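Local coordinates for flagellar motor switch protein fliG (Thermotoga maritima, PDB 3AJC) that probably forms part of the flagellar switch complex, contacting chemotaxis proteins and the motor components that set the direction of flagellar rotation, here as its middle and C-terminal domains, at residues V131-L136 and K160-E165; G90-A95 and D123-R128. All blocks are in the same frame, centred on the assembly; numbering follows the deposited sequence.

Contact 1: residues V131-L136 and K160-E165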
# COMPACT_ATOMS: atom_id res chain seq x y z
N VAL A 131 -0.13 -6.43 1.79
CA VAL A 131 1.05 -6.65 0.95
C VAL A 131 1.05 -8.11 0.53
O VAL A 131 0.31 -8.92 1.09
CB VAL A 131 2.39 -6.33 1.67
CG1 VAL A 131 2.46 -4.84 1.98
CG2 VAL A 131 2.54 -7.18 2.93
N PHE A 132 1.88 -8.45 -0.44
CA PHE A 132 1.90 -9.82 -0.93
C PHE A 132 2.09 -10.88 0.14
O PHE A 132 1.42 -11.90 0.11
CB PHE A 132 2.95 -9.99 -2.03
CG PHE A 132 2.76 -11.22 -2.86
CD1 PHE A 132 1.63 -11.36 -3.67
CD2 PHE A 132 3.69 -12.25 -2.84
CE1 PHE A 132 1.43 -12.51 -4.45
CE2 PHE A 132 3.51 -13.40 -3.61
CZ PHE A 132 2.38 -13.54 -4.42
N GLU A 133 3.00 -10.65 1.09
CA GLU A 133 3.24 -11.63 2.15
C GLU A 133 2.02 -11.76 3.06
O GLU A 133 1.89 -12.76 3.76
CB GLU A 133 4.46 -11.25 3.00
CG GLU A 133 5.82 -11.44 2.33
CD GLU A 133 6.13 -12.89 1.95
OE1 GLU A 133 5.83 -13.81 2.74
OE2 GLU A 133 6.69 -13.11 0.85
N ASP A 134 1.12 -10.78 3.04
CA ASP A 134 -0.08 -10.87 3.87
C ASP A 134 -0.95 -12.08 3.48
O ASP A 134 -1.83 -12.50 4.24
CB ASP A 134 -0.91 -9.58 3.80
CG ASP A 134 -0.29 -8.43 4.62
OD1 ASP A 134 0.20 -8.69 5.74
OD2 ASP A 134 -0.30 -7.28 4.15
N ILE A 135 -0.69 -12.65 2.30
CA ILE A 135 -1.44 -13.81 1.84
C ILE A 135 -1.28 -14.96 2.83
O ILE A 135 -2.10 -15.88 2.87
CB ILE A 135 -0.96 -14.26 0.43
CG1 ILE A 135 -1.41 -13.23 -0.61
CG2 ILE A 135 -1.53 -15.64 0.08
CD1 ILE A 135 -0.83 -13.43 -2.00
N LEU A 136 -0.22 -14.91 3.64
CA LEU A 136 0.01 -15.94 4.66
C LEU A 136 -1.05 -15.81 5.76
O LEU A 136 -1.30 -16.75 6.52
CB LEU A 136 1.40 -15.78 5.28
CG LEU A 136 2.61 -16.13 4.41
CD1 LEU A 136 3.89 -15.74 5.15
CD2 LEU A 136 2.61 -17.62 4.08
N LYS A 160 8.47 -15.37 -7.82
CA LYS A 160 9.90 -15.14 -7.82
C LYS A 160 10.26 -14.10 -6.76
O LYS A 160 11.43 -13.87 -6.46
CB LYS A 160 10.38 -14.66 -9.19
CG LYS A 160 10.41 -15.74 -10.25
CD LYS A 160 11.11 -15.25 -11.51
CE LYS A 160 11.41 -16.40 -12.45
NZ LYS A 160 12.31 -17.42 -11.83
N GLY A 161 9.24 -13.47 -6.18
CA GLY A 161 9.47 -12.47 -5.16
C GLY A 161 8.77 -12.80 -3.85
O GLY A 161 8.45 -11.91 -3.06
N ALA A 162 8.53 -14.09 -3.61
CA ALA A 162 7.86 -14.52 -2.38
C ALA A 162 8.74 -15.38 -1.49
O ALA A 162 9.71 -15.99 -1.95
CB ALA A 162 6.59 -15.29 -2.73
N SER A 163 8.41 -15.44 -0.20
CA SER A 163 9.16 -16.25 0.74
C SER A 163 8.82 -17.71 0.47
O SER A 163 7.71 -18.03 0.05
CB SER A 163 8.79 -15.90 2.18
OG SER A 163 7.41 -16.09 2.43
N ASP A 164 9.78 -18.60 0.71
CA ASP A 164 9.58 -20.03 0.49
C ASP A 164 8.32 -20.52 1.17
O ASP A 164 7.61 -21.38 0.66
CB ASP A 164 10.78 -20.81 1.02
CG ASP A 164 12.04 -20.58 0.20
OD1 ASP A 164 13.10 -21.13 0.57
OD2 ASP A 164 11.98 -19.85 -0.82
N GLU A 165 8.03 -19.96 2.34
CA GLU A 165 6.84 -20.35 3.08
C GLU A 165 5.58 -19.93 2.32
O GLU A 165 4.61 -20.68 2.26
CB GLU A 165 6.88 -19.69 4.45
CG GLU A 165 5.59 -19.71 5.21
CD GLU A 165 5.68 -18.81 6.42
OE1 GLU A 165 6.53 -17.89 6.39
OE2 GLU A 165 4.92 -19.02 7.39
O HOH W 1 7.27 -11.08 -0.76

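Contact 2: residues G90-A95 and D123-R128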
# COMPACT_ATOMS: atom_id res chain seq x y z
N GLY A 90 -0.98 11.93 -3.20
CA GLY A 90 -1.74 11.81 -1.97
C GLY A 90 -2.70 10.64 -2.12
O GLY A 90 -2.54 9.83 -3.03
N GLY A 91 -3.70 10.54 -1.24
CA GLY A 91 -4.65 9.46 -1.36
C GLY A 91 -4.49 8.29 -0.40
O GLY A 91 -3.57 8.26 0.43
N ILE A 92 -5.40 7.32 -0.52
CA ILE A 92 -5.41 6.14 0.33
C ILE A 92 -4.17 5.25 0.16
O ILE A 92 -3.65 4.74 1.15
CB ILE A 92 -6.67 5.28 0.07
CG1 ILE A 92 -7.93 6.13 0.27
CG2 ILE A 92 -6.69 4.07 1.00
CD1 ILE A 92 -8.03 6.78 1.64
N ASP A 93 -3.72 5.05 -1.07
CA ASP A 93 -2.55 4.22 -1.32
C ASP A 93 -1.28 4.80 -0.67
O ASP A 93 -0.51 4.08 -0.04
CB ASP A 93 -2.34 4.05 -2.82
CG ASP A 93 -2.91 2.74 -3.34
OD1 ASP A 93 -2.28 1.68 -3.10
OD2 ASP A 93 -3.99 2.77 -3.97
N THR A 94 -1.09 6.10 -0.82
CA THR A 94 0.06 6.76 -0.22
C THR A 94 0.04 6.53 1.29
O THR A 94 1.02 6.07 1.88
CB THR A 94 0.01 8.27 -0.50
OG1 THR A 94 -0.06 8.48 -1.91
CG2 THR A 94 1.24 8.98 0.06
N ALA A 95 -1.09 6.85 1.92
CA ALA A 95 -1.26 6.69 3.35
C ALA A 95 -0.96 5.26 3.82
O ALA A 95 -0.21 5.06 4.78
CB ALA A 95 -2.68 7.07 3.75
N ASP A 123 -10.87 1.92 7.61
CA ASP A 123 -11.09 0.66 6.93
C ASP A 123 -10.55 0.68 5.51
O ASP A 123 -10.06 -0.33 5.01
CB ASP A 123 -12.59 0.32 6.93
CG ASP A 123 -12.85 -1.16 6.65
OD1 ASP A 123 -13.06 -1.53 5.47
OD2 ASP A 123 -12.84 -1.95 7.62
N GLU A 124 -10.63 1.83 4.85
CA GLU A 124 -10.10 1.94 3.50
C GLU A 124 -8.58 1.79 3.54
O GLU A 124 -7.99 1.11 2.69
CB GLU A 124 -10.48 3.30 2.89
CG GLU A 124 -11.87 3.34 2.26
CD GLU A 124 -12.38 4.75 1.99
OE1 GLU A 124 -11.66 5.56 1.36
OE2 GLU A 124 -13.52 5.05 2.41
N ILE A 125 -7.95 2.41 4.53
CA ILE A 125 -6.49 2.37 4.66
C ILE A 125 -5.98 0.98 5.02
O ILE A 125 -5.03 0.48 4.43
CB ILE A 125 -6.01 3.40 5.73
CG1 ILE A 125 -6.40 4.82 5.27
CG2 ILE A 125 -4.49 3.30 5.93
CD1 ILE A 125 -6.04 5.94 6.23
N ARG A 126 -6.64 0.35 5.99
CA ARG A 126 -6.25 -0.97 6.42
C ARG A 126 -6.26 -1.94 5.23
O ARG A 126 -5.26 -2.62 4.97
CB ARG A 126 -7.20 -1.45 7.51
CG ARG A 126 -6.73 -2.70 8.23
CD ARG A 126 -7.78 -3.20 9.20
NE ARG A 126 -9.11 -2.67 8.89
CZ ARG A 126 -9.58 -1.51 9.33
NH1 ARG A 126 -8.82 -0.74 10.10
NH2 ARG A 126 -10.80 -1.11 9.00
N ARG A 127 -7.38 -1.99 4.52
CA ARG A 127 -7.48 -2.88 3.37
C ARG A 127 -6.46 -2.54 2.28
O ARG A 127 -6.01 -3.42 1.56
CB ARG A 127 -8.91 -2.86 2.79
CG ARG A 127 -9.90 -3.66 3.67
CD ARG A 127 -11.30 -3.78 3.05
NE ARG A 127 -11.99 -2.49 2.95
CZ ARG A 127 -11.95 -1.69 1.89
NH1 ARG A 127 -11.25 -2.04 0.82
NH2 ARG A 127 -12.59 -0.54 1.91
N ARG A 128 -6.08 -1.27 2.18
CA ARG A 128 -5.09 -0.88 1.19
C ARG A 128 -3.67 -1.21 1.64
O ARG A 128 -2.73 -1.13 0.86
CB ARG A 128 -5.19 0.62 0.88
CG ARG A 128 -6.27 0.97 -0.11
CD ARG A 128 -6.01 0.27 -1.43
NE ARG A 128 -6.91 0.74 -2.48
CZ ARG A 128 -6.96 1.98 -2.93
NH1 ARG A 128 -6.15 2.91 -2.43
NH2 ARG A 128 -7.82 2.31 -3.89

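Contact 1: residues V131-L136 and K160-E165
Glu133 reaches from the 3-10 segment that begins at Phe132 to the N-terminus of helix 164-171, where Ser163 is the N-cap residue, in the C-terminal part of FliG. With CG beside the backbone N (chi1 -73°) and a second bend at chi2, the carboxylate takes both donors of Ser163 on its syn side. OE1 accepts the Ser163 OG proton at 2.8 Å; OE2 receives the Ser163 N-H at 3.1 Å. Ser163 OG also accepts from Leu166 N, so the N-cap hydroxyl joins the 3-10 segment to the helix start. A negative group at this helix end is probably favoured by the helix dipole.

The close apolar packing lies on the inner side: the buried Phe132 ring turns its edge to Ala162, CE2 to CB 3.7 Å, nearly in the ring plane, while Leu166, Gln201 and Ile204 also touch Phe132. The outer side is looser. Leu136 and the exposed Glu165 pass at a slant: CD2 lies 3.8 Å from Glu165 CG, while CD1 meets the carboxylate at OE1. A water bridges the two segments beside the Glu133 carboxylate, donating to Glu133 OE2 and to Gly161 O, each at 2.7 Å.

Contact 2: residues G90-A95 and D123-R128
Ile92 opens helix 92-100 one residue after the N-cap Gly91 and leans on helix 119-128, which belongs to the C-terminal FliG family region. Its CG2, anti to the backbone N, lies 3.3 Å from Arg128 CG and 3.6 Å from Glu124 O, while CG1 and CD1 reach the side chain of Glu124, CD1 at 3.8 Å from OE1. CG2 also meets Ile125 CG1 at 4.3 Å. The isoleucine crosses Arg128 and Glu124 at about a right angle.

Next, Asp93 OD2 forms a salt bridge with Arg128 NH1 at 2.7 Å, but it sits over one face of the guanidinium, and no hydrogen bond accompanies the pair. The carboxylate and guanidinium planes are 24° apart. The arginine chain bends at chi2 (-60°), folding CD beside its own CA instead of extending it. An alanine at Arg128 would probably leave the Asp93 carboxylate without its positive mate and open a gap beside Ile92 CG2 where CG had packed.

One turn on from Ile92, Ala95 brings CB to 4.3 Å from Ile125 CD1, on the buried side; its side chain is about 9 Å from that of Arg58, in the EHPQR motif important for interaction with FliM. Ile125 fills the junction of several helices: it also touches Leu56 and Ala60 of helix 49-60 and Met111 and Leu114 of helix 104-117, and Ala95 too packs on Ala60.

In the fold
Contact 1 lies at the surface, its centre about 15 Å from that of the chain; contact 2, its centre about 7 Å from that of the chain, is partly buried. Their centres are about 20 Å apart, and the chain completes contact 2 before it begins contact 1, running from helix 119-128 into the 3-10 segment. No helix is shared between their segments. Contact 1 joins the 3-10 segment to a helix start chiefly through directional hydrogen bonds and a water, whereas contact 2 sets one helix against another through aliphatic packing bordered by a salt bridge. Beyond the two pairs, contact 1 leans on helix 194-213, contact 2 on helices 49-60 and 104-117.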